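Local coordinates for protein type II restriction enzyme MspI (Moraxella sp., PDB 1SA3) that recognises the double-stranded DNA sequence 5'-CCGG-3' and cleaves it after the first cytosine, giving fragments with terminal 5'-phosphates, at residues 8-13 with 211-216; 32-37 with 205-210; 39-44 with 57-62. All blocks are in the same frame, centred on the assembly; numbering follows the deposited sequence.

Contact 1. Residues 8-13 with 211-216; sequences KLYDDF and DREYVD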
loop_
_atom_site.group_PDB
_atom_site.type_symbol
_atom_site.label_atom_id
_atom_site.label_comp_id
_atom_site.label_asym_id
_atom_site.label_seq_id
_atom_site.Cartn_x
_atom_site.Cartn_y
_atom_site.Cartn_z
ATOM N N LYS E 8 -0.894 23.537 7.766
ATOM C CA LYS E 8 -1.927 24.040 6.873
ATOM C C LYS E 8 -2.951 22.960 6.557
ATOM O O LYS E 8 -4.158 23.208 6.598
ATOM C CB LYS E 8 -1.310 24.549 5.569
ATOM C CG LYS E 8 -2.339 24.856 4.492
ATOM C CD LYS E 8 -1.672 25.261 3.182
ATOM C CE LYS E 8 -2.606 25.058 1.999
ATOM N NZ LYS E 8 -3.852 25.854 2.128
ATOM N N LEU E 9 -2.473 21.759 6.240
ATOM C CA LEU E 9 -3.378 20.663 5.913
ATOM C C LEU E 9 -4.226 20.247 7.116
ATOM O O LEU E 9 -5.418 19.987 6.973
ATOM C CB LEU E 9 -2.590 19.459 5.373
ATOM C CG LEU E 9 -1.773 19.729 4.098
ATOM C CD1 LEU E 9 -1.113 18.448 3.617
ATOM C CD2 LEU E 9 -2.675 20.287 3.011
ATOM N N TYR E 10 -3.626 20.187 8.301
ATOM C CA TYR E 10 -4.409 19.808 9.477
ATOM C C TYR E 10 -5.517 20.827 9.710
ATOM O O TYR E 10 -6.600 20.487 10.179
ATOM C CB TYR E 10 -3.528 19.701 10.725
ATOM C CG TYR E 10 -2.933 18.329 10.929
ATOM C CD1 TYR E 10 -1.995 17.813 10.034
ATOM C CD2 TYR E 10 -3.330 17.528 12.002
ATOM C CE1 TYR E 10 -1.472 16.533 10.199
ATOM C CE2 TYR E 10 -2.811 16.247 12.174
ATOM C CZ TYR E 10 -1.881 15.756 11.269
ATOM O OH TYR E 10 -1.350 14.494 11.441
ATOM N N ASP E 11 -5.242 22.081 9.370
ATOM C CA ASP E 11 -6.225 23.132 9.545
ATOM C C ASP E 11 -7.321 23.000 8.497
ATOM O O ASP E 11 -8.508 23.060 8.830
ATOM C CB ASP E 11 -5.560 24.506 9.438
ATOM C CG ASP E 11 -6.502 25.638 9.817
ATOM O OD1 ASP E 11 -6.986 25.642 10.972
ATOM O OD2 ASP E 11 -6.763 26.518 8.966
ATOM N N ASP E 12 -6.931 22.804 7.236
ATOM C CA ASP E 12 -7.910 22.671 6.157
ATOM C C ASP E 12 -8.846 21.484 6.396
ATOM O O ASP E 12 -10.006 21.513 5.991
ATOM C CB ASP E 12 -7.229 22.477 4.791
ATOM C CG ASP E 12 -6.262 23.597 4.434
ATOM O OD1 ASP E 12 -6.503 24.764 4.817
ATOM O OD2 ASP E 12 -5.261 23.305 3.744
ATOM N N PHE E 13 -8.339 20.436 7.037
ATOM C CA PHE E 13 -9.152 19.248 7.303
ATOM C C PHE E 13 -9.820 19.255 8.684
ATOM O O PHE E 13 -10.418 18.259 9.099
ATOM C CB PHE E 13 -8.311 17.969 7.137
ATOM C CG PHE E 13 -8.052 17.585 5.697
ATOM C CD1 PHE E 13 -6.990 18.141 4.992
ATOM C CD2 PHE E 13 -8.879 16.669 5.047
ATOM C CE1 PHE E 13 -6.754 17.793 3.656
ATOM C CE2 PHE E 13 -8.655 16.311 3.711
ATOM C CZ PHE E 13 -7.591 16.874 3.013
ATOM N N ASP E 211 -1.420 9.054 17.608
ATOM C CA ASP E 211 -2.128 10.084 18.358
ATOM C C ASP E 211 -2.373 11.289 17.468
ATOM O O ASP E 211 -2.193 12.439 17.884
ATOM C CB ASP E 211 -1.339 10.493 19.609
ATOM C CG ASP E 211 -1.197 9.356 20.602
ATOM O OD1 ASP E 211 -2.137 8.539 20.705
ATOM O OD2 ASP E 211 -0.155 9.283 21.285
ATOM N N ARG E 212 -2.778 10.999 16.231
ATOM C CA ARG E 212 -3.096 12.001 15.219
ATOM C C ARG E 212 -1.916 12.731 14.594
ATOM O O ARG E 212 -2.111 13.499 13.653
ATOM C CB ARG E 212 -4.050 13.054 15.782
ATOM C CG ARG E 212 -5.396 12.532 16.252
ATOM C CD ARG E 212 -6.306 13.707 16.556
ATOM N NE ARG E 212 -7.654 13.287 16.919
ATOM C CZ ARG E 212 -8.689 14.113 17.029
ATOM N NH1 ARG E 212 -8.539 15.416 16.803
ATOM N NH2 ARG E 212 -9.878 13.637 17.370
ATOM N N GLU E 213 -0.703 12.496 15.087
ATOM C CA GLU E 213 0.459 13.210 14.556
ATOM C C GLU E 213 1.442 12.393 13.728
ATOM O O GLU E 213 1.623 11.203 13.955
ATOM C CB GLU E 213 1.227 13.874 15.702
ATOM C CG GLU E 213 0.371 14.779 16.595
ATOM C CD GLU E 213 -0.236 15.946 15.845
ATOM O OE1 GLU E 213 0.501 16.643 15.117
ATOM O OE2 GLU E 213 -1.453 16.180 15.986
ATOM N N TYR E 214 2.091 13.069 12.781
ATOM C CA TYR E 214 3.088 12.455 11.908
ATOM C C TYR E 214 4.267 11.907 12.707
ATOM O O TYR E 214 4.765 12.564 13.624
ATOM C CB TYR E 214 3.618 13.498 10.918
ATOM C CG TYR E 214 4.715 12.990 10.006
ATOM C CD1 TYR E 214 4.406 12.362 8.799
ATOM C CD2 TYR E 214 6.061 13.150 10.340
ATOM C CE1 TYR E 214 5.404 11.910 7.944
ATOM C CE2 TYR E 214 7.074 12.700 9.485
ATOM C CZ TYR E 214 6.733 12.081 8.287
ATOM O OH TYR E 214 7.712 11.648 7.412
ATOM N N VAL E 215 4.712 10.703 12.368
ATOM C CA VAL E 215 5.863 10.122 13.034
ATOM C C VAL E 215 6.961 9.904 12.004
ATOM O O VAL E 215 8.084 10.360 12.187
ATOM C CB VAL E 215 5.521 8.793 13.708
ATOM C CG1 VAL E 215 6.768 8.209 14.366
ATOM C CG2 VAL E 215 4.432 9.020 14.754
ATOM N N ASP E 216 6.627 9.230 10.906
ATOM C CA ASP E 216 7.602 8.962 9.850
ATOM C C ASP E 216 6.839 8.452 8.626
ATOM O O ASP E 216 5.610 8.349 8.642
ATOM C CB ASP E 216 8.585 7.880 10.318
ATOM C CG ASP E 216 9.904 7.903 9.556
ATOM O OD1 ASP E 216 10.030 8.679 8.592
ATOM O OD2 ASP E 216 10.820 7.136 9.930
#

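Contact 2. Residues 32-37 with 205-210; sequences KLYEKY and IRFQVI. With NA (sodium ion), chain G.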
loop_
_atom_site.group_PDB
_atom_site.type_symbol
_atom_site.label_atom_id
_atom_site.label_comp_id
_atom_site.label_asym_id
_atom_site.label_seq_id
_atom_site.Cartn_x
_atom_site.Cartn_y
_atom_site.Cartn_z
ATOM N N LYS E 32 -7.294 11.052 3.978
ATOM C CA LYS E 32 -7.373 11.988 2.865
ATOM C C LYS E 32 -6.310 13.065 3.024
ATOM O O LYS E 32 -5.733 13.538 2.044
ATOM C CB LYS E 32 -8.759 12.642 2.820
ATOM C CG LYS E 32 -9.903 11.710 2.408
ATOM N N LEU E 33 -6.050 13.452 4.267
ATOM C CA LEU E 33 -5.067 14.486 4.535
ATOM C C LEU E 33 -3.675 14.075 4.084
ATOM O O LEU E 33 -2.972 14.856 3.447
ATOM C CB LEU E 33 -5.052 14.833 6.027
ATOM C CG LEU E 33 -4.176 16.010 6.480
ATOM C CD1 LEU E 33 -4.632 16.492 7.863
ATOM C CD2 LEU E 33 -2.709 15.597 6.511
ATOM N N TYR E 34 -3.267 12.854 4.402
ATOM C CA TYR E 34 -1.931 12.430 4.015
ATOM C C TYR E 34 -1.782 12.154 2.525
ATOM O O TYR E 34 -0.674 12.222 1.984
ATOM C CB TYR E 34 -1.469 11.256 4.883
ATOM C CG TYR E 34 -0.949 11.763 6.210
ATOM C CD1 TYR E 34 -1.777 11.829 7.342
ATOM C CD2 TYR E 34 0.335 12.294 6.304
ATOM C CE1 TYR E 34 -1.328 12.420 8.527
ATOM C CE2 TYR E 34 0.792 12.885 7.472
ATOM C CZ TYR E 34 -0.040 12.949 8.579
ATOM O OH TYR E 34 0.422 13.562 9.724
ATOM N N GLU E 35 -2.889 11.861 1.852
ATOM C CA GLU E 35 -2.819 11.682 0.408
ATOM C C GLU E 35 -2.519 13.074 -0.141
ATOM O O GLU E 35 -1.652 13.259 -0.992
ATOM C CB GLU E 35 -4.148 11.202 -0.173
ATOM C CG GLU E 35 -4.129 11.171 -1.704
ATOM C CD GLU E 35 -5.437 10.721 -2.311
ATOM O OE1 GLU E 35 -6.053 9.783 -1.765
ATOM O OE2 GLU E 35 -5.841 11.297 -3.343
ATOM N N LYS E 36 -3.238 14.062 0.376
ATOM C CA LYS E 36 -3.074 15.437 -0.067
ATOM C C LYS E 36 -1.673 15.966 0.234
ATOM O O LYS E 36 -1.142 16.787 -0.508
ATOM C CB LYS E 36 -4.135 16.319 0.601
ATOM C CG LYS E 36 -4.647 17.454 -0.272
ATOM C CD LYS E 36 -3.913 18.739 -0.004
ATOM C CE LYS E 36 -4.575 19.907 -0.728
ATOM N NZ LYS E 36 -4.042 21.209 -0.230
ATOM N N TYR E 37 -1.081 15.490 1.324
ATOM C CA TYR E 37 0.264 15.902 1.724
ATOM C C TYR E 37 1.243 15.527 0.607
ATOM O O TYR E 37 2.110 16.321 0.239
ATOM C CB TYR E 37 0.624 15.206 3.039
ATOM C CG TYR E 37 1.903 15.655 3.726
ATOM C CD1 TYR E 37 2.408 16.949 3.573
ATOM C CD2 TYR E 37 2.572 14.789 4.586
ATOM C CE1 TYR E 37 3.558 17.359 4.275
ATOM C CE2 TYR E 37 3.692 15.176 5.278
ATOM C CZ TYR E 37 4.186 16.462 5.124
ATOM O OH TYR E 37 5.297 16.820 5.846
ATOM N N ILE E 205 3.108 3.870 -0.207
ATOM C CA ILE E 205 3.488 4.911 0.739
ATOM C C ILE E 205 2.744 4.662 2.039
ATOM O O ILE E 205 1.523 4.576 2.049
ATOM C CB ILE E 205 3.107 6.312 0.188
ATOM C CG1 ILE E 205 3.843 6.558 -1.132
ATOM C CG2 ILE E 205 3.445 7.404 1.203
ATOM C CD1 ILE E 205 3.513 7.896 -1.789
ATOM N N ARG E 206 3.489 4.533 3.131
ATOM C CA ARG E 206 2.895 4.281 4.436
ATOM C C ARG E 206 3.319 5.323 5.465
ATOM O O ARG E 206 4.477 5.357 5.884
ATOM C CB ARG E 206 3.297 2.895 4.945
ATOM C CG ARG E 206 2.883 1.738 4.049
ATOM C CD ARG E 206 1.372 1.598 3.970
ATOM N NE ARG E 206 0.985 0.440 3.169
ATOM C CZ ARG E 206 1.256 -0.820 3.497
ATOM N NH1 ARG E 206 1.915 -1.091 4.615
ATOM N NH2 ARG E 206 0.874 -1.810 2.703
ATOM N N PHE E 207 2.379 6.172 5.861
ATOM C CA PHE E 207 2.643 7.194 6.870
ATOM C C PHE E 207 2.363 6.597 8.239
ATOM O O PHE E 207 1.301 6.006 8.463
ATOM C CB PHE E 207 1.727 8.403 6.686
ATOM C CG PHE E 207 2.129 9.307 5.571
ATOM C CD1 PHE E 207 1.488 9.242 4.342
ATOM C CD2 PHE E 207 3.145 10.234 5.750
ATOM C CE1 PHE E 207 1.862 10.097 3.300
ATOM C CE2 PHE E 207 3.524 11.092 4.723
ATOM C CZ PHE E 207 2.880 11.020 3.495
ATOM N N GLN E 208 3.326 6.720 9.141
ATOM C CA GLN E 208 3.132 6.234 10.492
ATOM C C GLN E 208 2.604 7.448 11.256
ATOM O O GLN E 208 3.291 8.464 11.392
ATOM C CB GLN E 208 4.446 5.755 11.096
ATOM C CG GLN E 208 4.276 5.205 12.499
ATOM C CD GLN E 208 5.558 4.603 13.028
ATOM O OE1 GLN E 208 6.632 5.197 12.901
ATOM N NE2 GLN E 208 5.454 3.427 13.633
ATOM N N VAL E 209 1.372 7.335 11.733
ATOM C CA VAL E 209 0.721 8.420 12.448
ATOM C C VAL E 209 0.211 7.911 13.782
ATOM O O VAL E 209 -0.601 6.985 13.831
ATOM C CB VAL E 209 -0.461 8.959 11.631
ATOM C CG1 VAL E 209 -1.136 10.089 12.374
ATOM C CG2 VAL E 209 0.031 9.433 10.265
ATOM N N ILE E 210 0.701 8.515 14.861
ATOM C CA ILE E 210 0.305 8.112 16.204
ATOM C C ILE E 210 -0.283 9.294 16.962
ATOM O O ILE E 210 0.274 10.394 16.956
ATOM C CB ILE E 210 1.503 7.527 16.975
ATOM C CG1 ILE E 210 2.073 6.335 16.203
ATOM C CG2 ILE E 210 1.056 7.058 18.353
ATOM C CD1 ILE E 210 3.330 5.740 16.796
HETATM NA NA NA G . -7.413 9.033 -3.526
HETATM O O HOH W 1 -8.662 7.720 -4.922
HETATM O O HOH W 2 -7.673 7.174 -2.027
#

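Contact 3. Residues 39-44 with 57-62; sequences LDIFKD and PQEKDI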
loop_
_atom_site.group_PDB
_atom_site.type_symbol
_atom_site.label_atom_id
_atom_site.label_comp_id
_atom_site.label_asym_id
_atom_site.label_seq_id
_atom_site.Cartn_x
_atom_site.Cartn_y
_atom_site.Cartn_z
ATOM N N LEU E 39 0.388 14.900 -2.608
ATOM C CA LEU E 39 0.008 15.651 -3.793
ATOM C C LEU E 39 0.586 17.067 -3.789
ATOM O O LEU E 39 1.051 17.552 -4.826
ATOM C CB LEU E 39 -1.516 15.706 -3.930
ATOM C CG LEU E 39 -2.279 14.388 -4.128
ATOM C CD1 LEU E 39 -3.774 14.665 -4.092
ATOM C CD2 LEU E 39 -1.902 13.742 -5.453
ATOM N N ASP E 40 0.578 17.717 -2.629
ATOM C CA ASP E 40 1.103 19.073 -2.525
ATOM C C ASP E 40 2.625 19.133 -2.626
ATOM O O ASP E 40 3.176 20.059 -3.218
ATOM C CB ASP E 40 0.641 19.724 -1.217
ATOM C CG ASP E 40 -0.812 20.175 -1.270
ATOM O OD1 ASP E 40 -1.423 20.091 -2.356
ATOM O OD2 ASP E 40 -1.335 20.618 -0.223
ATOM N N ILE E 41 3.310 18.153 -2.047
ATOM C CA ILE E 41 4.763 18.136 -2.116
ATOM C C ILE E 41 5.191 18.006 -3.582
ATOM O O ILE E 41 6.175 18.620 -3.999
ATOM C CB ILE E 41 5.355 16.969 -1.282
ATOM C CG1 ILE E 41 5.172 17.253 0.209
ATOM C CG2 ILE E 41 6.838 16.783 -1.611
ATOM C CD1 ILE E 41 5.534 16.087 1.121
ATOM N N PHE E 42 4.430 17.230 -4.355
ATOM C CA PHE E 42 4.721 17.005 -5.772
ATOM C C PHE E 42 3.719 17.674 -6.711
ATOM O O PHE E 42 3.457 17.176 -7.808
ATOM C CB PHE E 42 4.755 15.495 -6.070
ATOM C CG PHE E 42 5.913 14.777 -5.430
ATOM C CD1 PHE E 42 5.869 14.413 -4.089
ATOM C CD2 PHE E 42 7.068 14.504 -6.162
ATOM C CE1 PHE E 42 6.951 13.791 -3.480
ATOM C CE2 PHE E 42 8.166 13.880 -5.567
ATOM C CZ PHE E 42 8.111 13.521 -4.222
ATOM N N LYS E 43 3.178 18.810 -6.289
ATOM C CA LYS E 43 2.185 19.537 -7.076
ATOM C C LYS E 43 2.745 20.083 -8.382
ATOM O O LYS E 43 2.097 19.997 -9.425
ATOM C CB LYS E 43 1.609 20.689 -6.244
ATOM C CG LYS E 43 0.432 21.397 -6.893
ATOM C CD LYS E 43 -0.050 22.543 -6.016
ATOM C CE LYS E 43 -1.392 23.067 -6.496
ATOM N NZ LYS E 43 -2.424 21.993 -6.450
ATOM N N ASP E 44 3.941 20.654 -8.313
ATOM C CA ASP E 44 4.600 21.215 -9.484
ATOM C C ASP E 44 6.102 21.267 -9.265
ATOM O O ASP E 44 6.591 21.001 -8.170
ATOM C CB ASP E 44 4.054 22.615 -9.775
ATOM C CG ASP E 44 3.935 23.459 -8.525
ATOM O OD1 ASP E 44 2.886 24.107 -8.360
ATOM O OD2 ASP E 44 4.883 23.470 -7.715
ATOM N N PRO E 57 13.200 20.041 6.204
ATOM C CA PRO E 57 13.728 18.719 6.550
ATOM C C PRO E 57 12.746 17.553 6.467
ATOM O O PRO E 57 13.123 16.452 6.062
ATOM C CB PRO E 57 14.255 18.922 7.968
ATOM C CG PRO E 57 14.622 20.366 7.986
ATOM C CD PRO E 57 13.451 20.994 7.297
ATOM N N GLN E 58 11.496 17.786 6.854
ATOM C CA GLN E 58 10.512 16.710 6.817
ATOM C C GLN E 58 10.052 16.424 5.395
ATOM O O GLN E 58 10.080 15.277 4.954
ATOM C CB GLN E 58 9.317 17.040 7.722
ATOM C CG GLN E 58 8.250 15.940 7.789
ATOM C CD GLN E 58 7.357 16.072 9.010
ATOM O OE1 GLN E 58 7.818 15.943 10.143
ATOM N NE2 GLN E 58 6.076 16.334 8.786
ATOM N N GLU E 59 9.644 17.455 4.664
ATOM C CA GLU E 59 9.204 17.231 3.295
ATOM C C GLU E 59 10.366 16.760 2.422
ATOM O O GLU E 59 10.160 16.070 1.424
ATOM C CB GLU E 59 8.570 18.498 2.712
ATOM C CG GLU E 59 7.167 18.778 3.254
ATOM C CD GLU E 59 7.168 19.402 4.649
ATOM O OE1 GLU E 59 6.192 19.191 5.400
ATOM O OE2 GLU E 59 8.133 20.117 4.990
ATOM N N LYS E 60 11.588 17.130 2.794
ATOM C CA LYS E 60 12.752 16.695 2.026
ATOM C C LYS E 60 12.922 15.192 2.227
ATOM O O LYS E 60 13.227 14.463 1.283
ATOM C CB LYS E 60 14.031 17.407 2.470
ATOM C CG LYS E 60 15.233 17.017 1.605
ATOM C CD LYS E 60 16.563 17.554 2.127
ATOM C CE LYS E 60 17.709 17.124 1.201
ATOM N NZ LYS E 60 19.056 17.434 1.739
ATOM N N ASP E 61 12.721 14.728 3.460
ATOM C CA ASP E 61 12.843 13.301 3.756
ATOM C C ASP E 61 11.795 12.523 2.965
ATOM O O ASP E 61 12.091 11.484 2.389
ATOM C CB ASP E 61 12.650 13.028 5.253
ATOM C CG ASP E 61 12.727 11.541 5.593
ATOM O OD1 ASP E 61 13.749 10.899 5.260
ATOM O OD2 ASP E 61 11.769 11.000 6.195
ATOM N N ILE E 62 10.571 13.040 2.942
ATOM C CA ILE E 62 9.468 12.402 2.223
ATOM C C ILE E 62 9.729 12.379 0.717
ATOM O O ILE E 62 9.668 11.316 0.083
ATOM C CB ILE E 62 8.144 13.140 2.514
ATOM C CG1 ILE E 62 7.814 13.008 4.009
ATOM C CG2 ILE E 62 7.018 12.586 1.629
ATOM C CD1 ILE E 62 6.675 13.932 4.487
#

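Contact 1. Residues 8-13 with 211-216
Tyr10 reaches out from the N-terminal helix 4-12 and gives its phenol hydrogen to the backbone carbonyl of Arg212. This is the one hydrogen bond between the two segments, and it is short, with Tyr10 OH and Arg212 O 2.5 Å apart. The hydroxyl meets the carbonyl somewhat off the straight C=O line, at a C=O...O angle of 150°, and is tilted 18° out of the carbonyl plane. Seen from the ring, Arg212 O sits at the edge and close to the ring plane, where a phenol O-H naturally lies. Arg212 O is displaced toward one flank, 3.2 Å from Tyr10 CE2. The same hydroxyl also bonds to the hydroxyl of Tyr34 on helix 23-41, so two polar partners grip it in a buried place.

The remaining contacts are van der Waals touches. Tyr10 OH lies 3.8 Å from Glu213 CA, just beyond the carbonyl. The Glu213 chain folds over at chi2 (-62°), which brings its carboxylate back toward the tyrosine: Glu213 OE2 is 4.0 Å from Tyr10 CE2, slanting past the ring. That oxygen has its main partner elsewhere, in a salt bridge with Arg2. Arg212 contributes mostly backbone; its side chain runs away from Tyr10, and NH2 bonds to the carbonyl of Leu18.

Asp211 and Arg212 both have positive phi, and Glu213 N returns to within 3.0 Å of Ile210 O. This is the type I' turn of a two-residue beta hairpin linking strands 203-210 and 213-221, with a classic beta bulge following where Val215 and Asp216 both face Gln208. The contact therefore ties the N-terminal helix to the hairpin tip at the edge of the central mixed sheet.

Contact 2. Residues 32-37 with 205-210
Tyr34 overlaps the ring of Phe207, its CD2 standing over the centre of the phenylalanine and 3.5 Å from Phe207 CD2. Together with Tyr37, one turn further along the helix, they form a three-ring aromatic cluster between helix 23-41 and strand 203-210, part of the helix-on-sheet core of the PDDEXK nuclease fold. The helix segment crosses the strand segment at 123°, their axes 10.1 Å apart at the closest point, and large side chains fill the interval.

The Tyr34 and Phe207 planes are inclined by 43°, so the rings meet obliquely. Phe207 also lies against the first carbon of the tyrosine side chain, its CD1 beside Tyr34 CB, so the overlap begins at the helix backbone and runs out along the ring. Tyr37 meets the far end of the phenylalanine, again obliquely, with its CD2 3.8 Å from Phe207 CE2.

Two residues along the strand, Val209 points back at the helix and makes a CH-pi contact with Tyr34. The CG2 methyl of Val209 sits over the ring face, 3.7 Å from Tyr34 CE1. Phe207 approaches from that same side of the ring, while Leu33 CD2 covers the opposite face near the rim. Tyr34 is thus clamped between its helix neighbour and the strand, and all four residues that meet across the segments are buried.

Glu35 turns the other way, away from the strand. Its CG is anti to the backbone N (chi1 173°) and the chain runs on extended to the sodium ion, which Asp84 and Asp99 also bind. The carboxylate of Glu35 grips the metal unevenly through both oxygens, OE1 at 2.4 Å and OE2 at 2.8 Å from the sodium.

Contact 3. Residues 39-44 with 57-62
Ile41, on the last turn of helix 23-41, pushes its CD1 methyl between Glu59 and Ile62 of helix 57-69, and every close apolar touch of this contact runs through its CG1-CD1 branch. Ile41 CD1 is 3.8 Å from Ile62 CG2 and 4.2 Å from Ile62 CD1, so it meets both branches of that isoleucine. Ile41 CD1 also lies 3.8 Å from Glu59 CG, with Ile41 CG1 close behind. The side chain crosses both partners at about a right angle. Glu59 and Ile62 are three residues apart, roughly one helical turn, and together present one surface to the methyl.

No hydrogen bond joins the two segments, and the polar end of Glu59 faces elsewhere. Its chain bends at chi2 (79°), offering the aliphatic CG to Ile41 while the carboxylate leads away. OE1 there accepts hydrogen bonds from the hydroxyls of Tyr37 and Thr3, so the buried acid has polar company.

After Ile41 the chain leaves the helix at Phe42, whose ring packs on Ile102 and Phe104 of the sheet. Asp44 then stands at the N-cap of helix 45-51, with OD2 bonded to Ser47 N. This is helix-to-helix packing: the end of 23-41 rests against the first turns of 57-69, with the short helix 45-51 making the connection between them.

In the fold
Contact 2 is the hub, its centre about 8 Å from that of contact 1 and about 12 Å from that of contact 3. Two tyrosine hydroxyls make polar connections: Tyr34 OH lies 2.6 Å from Tyr10 OH of contact 1, and Tyr37 OH 2.6 Å from Glu59 OE1 of contact 3. Val215 N, 2.8 Å from Gln208 O, also joins contacts 1 and 2. Ile62 CD1 adds packing, 3.3 Å from Tyr37 CE2. Tyr214 bridges contacts 1 and 3, its ring against Gln58 and Ile62. Helix 23-41 serves contacts 2 and 3, and only contact 2 holds a sodium ligand. It also comes nearest the DNA, about 5 Å by closest atoms, against about 8 and 13 Å for contacts 1 and 3.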